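Local coordinates for protein bowman-Birk type bran trypsin inhibitor (Oryza sativa, PDB 2QN5) that probably inhibits serine proteases through trypsin-directed reactive loops, and is caught here in complex with bovine trypsin, at residues 5-11 / 63-68; 86-90 / 120-126. All coordinates share one frame. Numbering follows the deposited sequence.

Contact 1 of 2, residues 5-11 / 63-68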
ATOM      1  N   TRP A   5      -7.329  17.169 -10.258  1.00 55.73           N
ATOM      2  CA  TRP A   5      -8.437  17.133 -11.206  1.00 56.35           C
ATOM      3  C   TRP A   5      -9.770  17.246 -10.482  1.00 57.17           C
ATOM      4  O   TRP A   5      -9.919  16.777  -9.357  1.00 58.49           O
ATOM      5  CB  TRP A   5      -8.402  15.842 -12.014  1.00 56.69           C
ATOM      6  CG  TRP A   5      -8.506  14.626 -11.177  1.00 58.23           C
ATOM      7  CD1 TRP A   5      -9.598  14.193 -10.484  1.00 58.52           C
ATOM      8  CD2 TRP A   5      -7.481  13.651 -10.961  1.00 58.95           C
ATOM      9  NE1 TRP A   5      -9.320  13.002  -9.852  1.00 60.11           N
ATOM     10  CE2 TRP A   5      -8.026  12.647 -10.130  1.00 59.33           C
ATOM     11  CE3 TRP A   5      -6.153  13.526 -11.393  1.00 59.07           C
ATOM     12  CZ2 TRP A   5      -7.292  11.531  -9.724  1.00 59.92           C
ATOM     13  CZ3 TRP A   5      -5.420  12.418 -10.991  1.00 60.26           C
ATOM     14  CH2 TRP A   5      -5.994  11.431 -10.162  1.00 60.11           C
ATOM     15  N   LYS A   6     -10.739  17.876 -11.136  1.00 57.76           N
ATOM     16  CA  LYS A   6     -12.057  18.053 -10.554  1.00 57.80           C
ATOM     17  C   LYS A   6     -12.890  16.776 -10.617  1.00 57.18           C
ATOM     18  O   LYS A   6     -13.510  16.388  -9.637  1.00 57.73           O
ATOM     19  CB  LYS A   6     -12.786  19.210 -11.243  1.00 58.08           C
ATOM     20  CG  LYS A   6     -12.360  20.605 -10.769  1.00 58.13           C
ATOM     21  CD  LYS A   6     -10.965  20.979 -11.263  1.00 59.43           C
ATOM     22  CE  LYS A   6     -10.489  22.294 -10.656  1.00 59.60           C
ATOM     23  NZ  LYS A   6     -10.416  22.229  -9.175  1.00 59.85           N
ATOM     24  N   CYS A   7     -12.918  16.116 -11.761  1.00 57.36           N
ATOM     25  CA  CYS A   7     -13.672  14.878 -11.863  1.00 58.33           C
ATOM     26  C   CYS A   7     -12.803  13.892 -12.633  1.00 57.95           C
ATOM     27  O   CYS A   7     -11.781  14.277 -13.187  1.00 56.63           O
ATOM     28  CB  CYS A   7     -15.000  15.107 -12.602  1.00 58.87           C
ATOM     29  SG  CYS A   7     -14.810  15.404 -14.386  1.00 61.13           S
ATOM     30  N   CYS A   8     -13.182  12.620 -12.641  1.00 59.49           N
ATOM     31  CA  CYS A   8     -12.421  11.625 -13.393  1.00 62.67           C
ATOM     32  C   CYS A   8     -13.263  10.367 -13.506  1.00 65.06           C
ATOM     33  O   CYS A   8     -13.925   9.977 -12.545  1.00 64.55           O
ATOM     34  CB  CYS A   8     -11.064  11.306 -12.728  1.00 61.72           C
ATOM     35  SG  CYS A   8     -10.028  10.170 -13.722  1.00 60.58           S
ATOM     36  N   ASP A   9     -13.258   9.766 -14.698  1.00 67.77           N
ATOM     37  CA  ASP A   9     -14.027   8.551 -14.981  1.00 69.53           C
ATOM     38  C   ASP A   9     -13.097   7.360 -14.893  1.00 70.40           C
ATOM     39  O   ASP A   9     -13.228   6.522 -13.996  1.00 70.88           O
ATOM     40  CB  ASP A   9     -14.651   8.626 -16.381  1.00 70.06           C
ATOM     41  CG  ASP A   9     -15.737   9.681 -16.479  1.00 71.96           C
ATOM     42  OD1 ASP A   9     -16.801   9.510 -15.844  1.00 71.58           O
ATOM     43  OD2 ASP A   9     -15.527  10.687 -17.184  1.00 72.77           O
ATOM     44  N   ASN A  10     -12.159   7.285 -15.834  1.00 70.21           N
ATOM     45  CA  ASN A  10     -11.192   6.209 -15.818  1.00 70.06           C
ATOM     46  C   ASN A  10     -10.224   6.490 -14.694  1.00 70.19           C
ATOM     47  O   ASN A  10      -9.202   7.162 -14.881  1.00 70.53           O
ATOM     48  CB  ASN A  10     -10.446   6.122 -17.141  1.00 70.26           C
ATOM     49  CG  ASN A  10     -11.209   5.336 -18.173  1.00 69.85           C
ATOM     50  OD1 ASN A  10     -11.566   4.181 -17.936  1.00 69.63           O
ATOM     51  ND2 ASN A  10     -11.467   5.950 -19.330  1.00 68.01           N
ATOM     52  N   ILE A  11     -10.576   5.989 -13.512  1.00 69.09           N
ATOM     53  CA  ILE A  11      -9.750   6.158 -12.324  1.00 67.93           C
ATOM     54  C   ILE A  11      -9.016   4.853 -12.064  1.00 66.86           C
ATOM     55  O   ILE A  11      -9.637   3.817 -11.829  1.00 66.80           O
ATOM     56  CB  ILE A  11     -10.595   6.506 -11.069  1.00 68.35           C
ATOM     57  CG1 ILE A  11     -11.416   7.777 -11.309  1.00 68.49           C
ATOM     58  CG2 ILE A  11      -9.677   6.727  -9.883  1.00 67.74           C
ATOM     59  CD1 ILE A  11     -12.371   8.108 -10.177  1.00 60.41           C
ATOM     60  N   PRO A  63     -10.903   9.306  -4.471  1.00 48.52           N
ATOM     61  CA  PRO A  63     -10.267   9.540  -5.772  1.00 47.96           C
ATOM     62  C   PRO A  63     -11.104  10.477  -6.651  1.00 48.50           C
ATOM     63  O   PRO A  63     -10.838  10.654  -7.842  1.00 48.15           O
ATOM     64  CB  PRO A  63     -10.149   8.140  -6.350  1.00 47.95           C
ATOM     65  CG  PRO A  63     -11.376   7.490  -5.851  1.00 48.19           C
ATOM     66  CD  PRO A  63     -11.437   7.934  -4.401  1.00 47.61           C
ATOM     67  N   GLY A  64     -12.121  11.084  -6.060  1.00 49.15           N
ATOM     68  CA  GLY A  64     -12.924  12.022  -6.815  1.00 51.48           C
ATOM     69  C   GLY A  64     -14.225  11.457  -7.330  1.00 53.40           C
ATOM     70  O   GLY A  64     -14.390  10.237  -7.424  1.00 53.90           O
ATOM     71  N   PRO A  65     -15.179  12.334  -7.677  1.00 54.33           N
ATOM     72  CA  PRO A  65     -16.475  11.902  -8.188  1.00 53.41           C
ATOM     73  C   PRO A  65     -16.270  11.622  -9.645  1.00 54.62           C
ATOM     74  O   PRO A  65     -15.195  11.905 -10.180  1.00 55.48           O
ATOM     75  CB  PRO A  65     -17.335  13.127  -7.969  1.00 52.87           C
ATOM     76  CG  PRO A  65     -16.382  14.221  -8.338  1.00 51.78           C
ATOM     77  CD  PRO A  65     -15.101  13.807  -7.643  1.00 52.59           C
ATOM     78  N   PHE A  66     -17.283  11.066 -10.294  1.00 55.23           N
ATOM     79  CA  PHE A  66     -17.167  10.795 -11.715  1.00 57.12           C
ATOM     80  C   PHE A  66     -17.528  12.052 -12.487  1.00 57.83           C
ATOM     81  O   PHE A  66     -18.055  13.014 -11.930  1.00 57.53           O
ATOM     82  CB  PHE A  66     -18.076   9.643 -12.131  1.00 57.65           C
ATOM     83  CG  PHE A  66     -17.608   8.304 -11.646  1.00 58.74           C
ATOM     84  CD1 PHE A  66     -18.134   7.743 -10.491  1.00 59.47           C
ATOM     85  CD2 PHE A  66     -16.611   7.616 -12.334  1.00 59.49           C
ATOM     86  CE1 PHE A  66     -17.669   6.509 -10.020  1.00 61.44           C
ATOM     87  CE2 PHE A  66     -16.139   6.385 -11.877  1.00 60.56           C
ATOM     88  CZ  PHE A  66     -16.666   5.828 -10.718  1.00 60.88           C
ATOM     89  N   CYS A  67     -17.223  12.043 -13.776  1.00 59.57           N
ATOM     90  CA  CYS A  67     -17.525  13.182 -14.630  1.00 60.79           C
ATOM     91  C   CYS A  67     -18.933  13.026 -15.212  1.00 61.41           C
ATOM     92  O   CYS A  67     -19.611  14.011 -15.504  1.00 61.51           O
ATOM     93  CB  CYS A  67     -16.499  13.265 -15.756  1.00 59.98           C
ATOM     94  SG  CYS A  67     -14.776  13.548 -15.217  1.00 59.20           S
ATOM     95  N   THR A  68     -19.358  11.776 -15.362  1.00 61.52           N
ATOM     96  CA  THR A  68     -20.666  11.430 -15.906  1.00 62.15           C
ATOM     97  C   THR A  68     -21.283  10.346 -15.028  1.00 63.59           C
ATOM     98  O   THR A  68     -20.758   9.238 -14.952  1.00 64.07           O
ATOM     99  CB  THR A  68     -20.520  10.891 -17.339  1.00 62.27           C
ATOM    100  OG1 THR A  68     -19.337  10.088 -17.425  1.00 62.34           O
ATOM    101  CG2 THR A  68     -20.436  12.038 -18.344  1.00 61.73           C
TER
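The covalent tie comes first: Cys7 SG and Cys67 SG form a disulfide 2.0 Å long with chi3 96°, joining the two loops at their closest CA pair. Beside it, Cys8 N donates to Pro65 O at 3.3 Å, and a CA-H...O contact runs from Phe66 CA to Cys8 O at 3.4 Å. Asp9 supplies most of the side-chain hydrogen bonds: its OD1 accepts from Cys67 N at 3.3 Å and from Thr68 OG1 at 3.0 Å, with a weak third bond from Thr68 N. Trp5 NE1 adds a weak bond to Pro63 O. Ile11 carries the apolar packing, its CG2 3.8 Å from Pro63 CB and its CD1 4.5 Å from Phe66 CE2. Gly64 has phi/psi of 100/161°, angles that call for glycine. The contact joins the approach to strand 11-13 with the chain leaving strand 54-59, the outer strands of the first repeat's antiparallel sheet; Trp5 and Pro63 touch the middle strand 22-25, to which the Cys8-Cys25 disulfide ties the first loop.

Contact 2 of 2, residues 86-90 / 120-126; sequences PPTCR and DRFTGHP
Both segments are irregular, and no hydrogen bond crosses between them. The closest CA pair sets Thr88 CA 4.9 Å from Gly124 CA; from there Arg90 falls beside the start of 120-126, while Cys89 reaches Pro126 at its end. Enter 86-90 through a cis peptide bond before Pro86, then give Thr88 a positive phi (35/57°), Cys89 another (74/-172°) and Arg90 an extreme one (162/87°).

Arg90 has the largest buried area. The backbone sets its CB 3.5 Å from Asp120 O; chi1 of 55° (p) and chi2 of 156° (t) then carry the guanidinium out to that of Arg121, with Arg90 NH2 2.9 Å from Arg121 NH2. These are like charges, brought together at an exposed edge. Thr88, pointing toward the other segment, sets CG2 3.3 Å from His125 N, and its O lies 2.6 Å from Gly124 O, a strained approach of two acceptors. Thr123 sets its CB 3.5 Å from Pro86 O. Gly124, with phi/psi of 97/147°, adopts angles that call for glycine. Cys89 SG packs 3.2 Å from Pro126 CD and is disulfide-bonded to Cys81. That bond closes a nine-residue ring around Lys83-Met84, the trypsin reactive bond by similarity, with the cis proline on its primed side: the canonical Bowman-Birk inhibitory loop, backed here by 120-126.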
ATOM      1  N   PRO A  86     -15.094  -5.402 -22.602  1.00 92.32           N
ATOM      2  CA  PRO A  86     -15.292  -4.112 -21.923  1.00 92.55           C
ATOM      3  C   PRO A  86     -16.530  -4.047 -21.001  1.00 92.58           C
ATOM      4  O   PRO A  86     -17.005  -2.956 -20.673  1.00 92.43           O
ATOM      5  CB  PRO A  86     -15.417  -3.148 -23.093  1.00 92.37           C
ATOM      6  CG  PRO A  86     -16.295  -3.949 -24.030  1.00 92.56           C
ATOM      7  CD  PRO A  86     -15.788  -5.398 -23.907  1.00 92.30           C
ATOM      8  N   PRO A  87     -17.052  -5.206 -20.552  1.00 92.66           N
ATOM      9  CA  PRO A  87     -18.239  -5.171 -19.683  1.00 92.11           C
ATOM     10  C   PRO A  87     -18.124  -4.282 -18.445  1.00 90.95           C
ATOM     11  O   PRO A  87     -19.047  -3.538 -18.108  1.00 90.42           O
ATOM     12  CB  PRO A  87     -18.460  -6.649 -19.341  1.00 92.06           C
ATOM     13  CG  PRO A  87     -17.076  -7.228 -19.410  1.00 91.89           C
ATOM     14  CD  PRO A  87     -16.497  -6.572 -20.628  1.00 91.99           C
ATOM     15  N   THR A  88     -16.976  -4.371 -17.785  1.00 89.73           N
ATOM     16  CA  THR A  88     -16.680  -3.616 -16.574  1.00 89.16           C
ATOM     17  C   THR A  88     -17.870  -3.372 -15.625  1.00 88.51           C
ATOM     18  O   THR A  88     -18.219  -2.230 -15.320  1.00 88.05           O
ATOM     19  CB  THR A  88     -15.997  -2.273 -16.925  1.00 89.08           C
ATOM     20  OG1 THR A  88     -15.259  -2.423 -18.147  1.00 88.65           O
ATOM     21  CG2 THR A  88     -15.012  -1.868 -15.812  1.00 88.99           C
ATOM     22  N   CYS A  89     -18.497  -4.465 -15.187  1.00 88.38           N
ATOM     23  CA  CYS A  89     -19.594  -4.417 -14.220  1.00 86.96           C
ATOM     24  C   CYS A  89     -20.993  -3.936 -14.635  1.00 85.61           C
ATOM     25  O   CYS A  89     -21.283  -3.715 -15.816  1.00 84.55           O
ATOM     26  CB  CYS A  89     -19.133  -3.584 -13.025  1.00 88.21           C
ATOM     27  SG  CYS A  89     -17.393  -3.865 -12.556  1.00 89.50           S
ATOM     28  N   ARG A  90     -21.842  -3.797 -13.609  1.00 84.16           N
ATOM     29  CA  ARG A  90     -23.233  -3.328 -13.679  1.00 82.11           C
ATOM     30  C   ARG A  90     -24.018  -3.720 -12.406  1.00 82.43           C
ATOM     31  O   ARG A  90     -24.662  -4.766 -12.350  1.00 81.76           O
ATOM     32  CB  ARG A  90     -23.958  -3.867 -14.925  1.00 80.99           C
ATOM     33  CG  ARG A  90     -23.940  -5.378 -15.078  1.00 79.39           C
ATOM     34  CD  ARG A  90     -25.111  -5.893 -15.937  1.00 76.54           C
ATOM     35  NE  ARG A  90     -26.212  -6.428 -15.127  1.00 74.43           N
ATOM     36  CZ  ARG A  90     -27.112  -7.307 -15.565  1.00 73.08           C
ATOM     37  NH1 ARG A  90     -28.074  -7.737 -14.753  1.00 70.22           N
ATOM     38  NH2 ARG A  90     -27.049  -7.761 -16.811  1.00 72.50           N
ATOM     39  N   ASP A 120     -28.800  -1.808 -15.097  1.00 75.11           N
ATOM     40  CA  ASP A 120     -28.550  -1.055 -16.329  1.00 75.26           C
ATOM     41  C   ASP A 120     -27.473  -1.670 -17.226  1.00 76.49           C
ATOM     42  O   ASP A 120     -26.457  -2.195 -16.752  1.00 76.46           O
ATOM     43  CB  ASP A 120     -28.185   0.395 -16.011  1.00 73.53           C
ATOM     44  CG  ASP A 120     -29.394   1.300 -15.951  1.00 73.19           C
ATOM     45  OD1 ASP A 120     -30.265   1.072 -15.093  1.00 71.90           O
ATOM     46  OD2 ASP A 120     -29.471   2.242 -16.767  1.00 73.29           O
ATOM     47  N   ARG A 121     -27.704  -1.588 -18.532  1.00 77.32           N
ATOM     48  CA  ARG A 121     -26.787  -2.152 -19.508  1.00 79.09           C
ATOM     49  C   ARG A 121     -25.435  -1.443 -19.553  1.00 79.94           C
ATOM     50  O   ARG A 121     -24.443  -2.012 -20.019  1.00 78.39           O
ATOM     51  CB  ARG A 121     -27.434  -2.126 -20.895  1.00 79.09           C
ATOM     52  CG  ARG A 121     -28.813  -2.778 -20.958  1.00 80.69           C
ATOM     53  CD  ARG A 121     -28.793  -4.220 -20.445  1.00 81.16           C
ATOM     54  NE  ARG A 121     -28.963  -4.313 -18.993  1.00 81.53           N
ATOM     55  CZ  ARG A 121     -28.887  -5.447 -18.299  1.00 80.99           C
ATOM     56  NH1 ARG A 121     -29.061  -5.429 -16.986  1.00 80.93           N
ATOM     57  NH2 ARG A 121     -28.626  -6.597 -18.910  1.00 79.99           N
ATOM     58  N   PHE A 122     -25.403  -0.205 -19.065  1.00 81.31           N
ATOM     59  CA  PHE A 122     -24.170   0.591 -19.057  1.00 83.41           C
ATOM     60  C   PHE A 122     -22.983  -0.086 -18.340  1.00 83.68           C
ATOM     61  O   PHE A 122     -23.147  -0.750 -17.304  1.00 83.34           O
ATOM     62  CB  PHE A 122     -24.446   1.980 -18.438  1.00 84.33           C
ATOM     63  CG  PHE A 122     -23.208   2.829 -18.258  1.00 85.32           C
ATOM     64  CD1 PHE A 122     -22.396   3.147 -19.350  1.00 85.90           C
ATOM     65  CD2 PHE A 122     -22.847   3.294 -16.998  1.00 84.68           C
ATOM     66  CE1 PHE A 122     -21.238   3.915 -19.187  1.00 85.77           C
ATOM     67  CE2 PHE A 122     -21.694   4.063 -16.822  1.00 84.85           C
ATOM     68  CZ  PHE A 122     -20.888   4.373 -17.919  1.00 85.49           C
ATOM     69  N   THR A 123     -21.789   0.095 -18.906  1.00 83.19           N
ATOM     70  CA  THR A 123     -20.569  -0.486 -18.352  1.00 83.10           C
ATOM     71  C   THR A 123     -19.727   0.553 -17.608  1.00 82.97           C
ATOM     72  O   THR A 123     -20.241   1.570 -17.135  1.00 82.51           O
ATOM     73  CB  THR A 123     -19.686  -1.086 -19.457  1.00 82.92           C
ATOM     74  OG1 THR A 123     -18.959  -0.034 -20.106  1.00 82.75           O
ATOM     75  CG2 THR A 123     -20.543  -1.816 -20.485  1.00 83.07           C
ATOM     76  N   GLY A 124     -18.429   0.276 -17.505  1.00 82.13           N
ATOM     77  CA  GLY A 124     -17.526   1.185 -16.826  1.00 81.38           C
ATOM     78  C   GLY A 124     -17.229   0.837 -15.376  1.00 80.83           C
ATOM     79  O   GLY A 124     -18.078   0.297 -14.652  1.00 81.00           O
ATOM     80  N   HIS A 125     -16.001   1.160 -14.971  1.00 79.91           N
ATOM     81  CA  HIS A 125     -15.468   0.945 -13.622  1.00 79.01           C
ATOM     82  C   HIS A 125     -16.418   1.402 -12.520  1.00 77.83           C
ATOM     83  O   HIS A 125     -16.671   2.594 -12.355  1.00 77.85           O
ATOM     84  CB  HIS A 125     -14.163   1.713 -13.510  1.00 79.11           C
ATOM     85  CG  HIS A 125     -14.040   2.791 -14.537  1.00 79.95           C
ATOM     86  ND1 HIS A 125     -15.061   3.679 -14.800  1.00 80.27           N
ATOM     87  CD2 HIS A 125     -13.051   3.086 -15.414  1.00 80.84           C
ATOM     88  CE1 HIS A 125     -14.709   4.473 -15.794  1.00 80.66           C
ATOM     89  NE2 HIS A 125     -13.494   4.134 -16.185  1.00 81.03           N
ATOM     90  N   PRO A 126     -16.935   0.458 -11.728  1.00 76.94           N
ATOM     91  CA  PRO A 126     -17.854   0.825 -10.655  1.00 76.67           C
ATOM     92  C   PRO A 126     -17.192   1.735  -9.639  1.00 76.95           C
ATOM     93  O   PRO A 126     -15.986   1.654  -9.388  1.00 77.11           O
ATOM     94  CB  PRO A 126     -18.220  -0.519 -10.053  1.00 77.13           C
ATOM     95  CG  PRO A 126     -16.939  -1.273 -10.178  1.00 76.78           C
ATOM     96  CD  PRO A 126     -16.509  -0.944 -11.593  1.00 76.76           C
TER

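Overall arrangement
Contacts 1 and 2 are both surface contacts, one in each repeat of this chain, a two-repeat piece of a longer inhibitor, and follow one another along the chain with centres about 16 Å apart. Contact 1 draws together the two ends of its repeat beside a three-stranded sheet, and holds by a disulfide and hydrogen bonds between its own segments. Contact 2 has no regular strand between its segments and no bond across them, only packing and a pair of like-charged arginines; its covalent tie leaves the contact. The two meet where Asn10 OD1 lies 2.6 Å from His125 NE2, a probable hydrogen bond, and where Phe66 CZ packs 3.6 Å from His125 O, so His125 bridges the repeats.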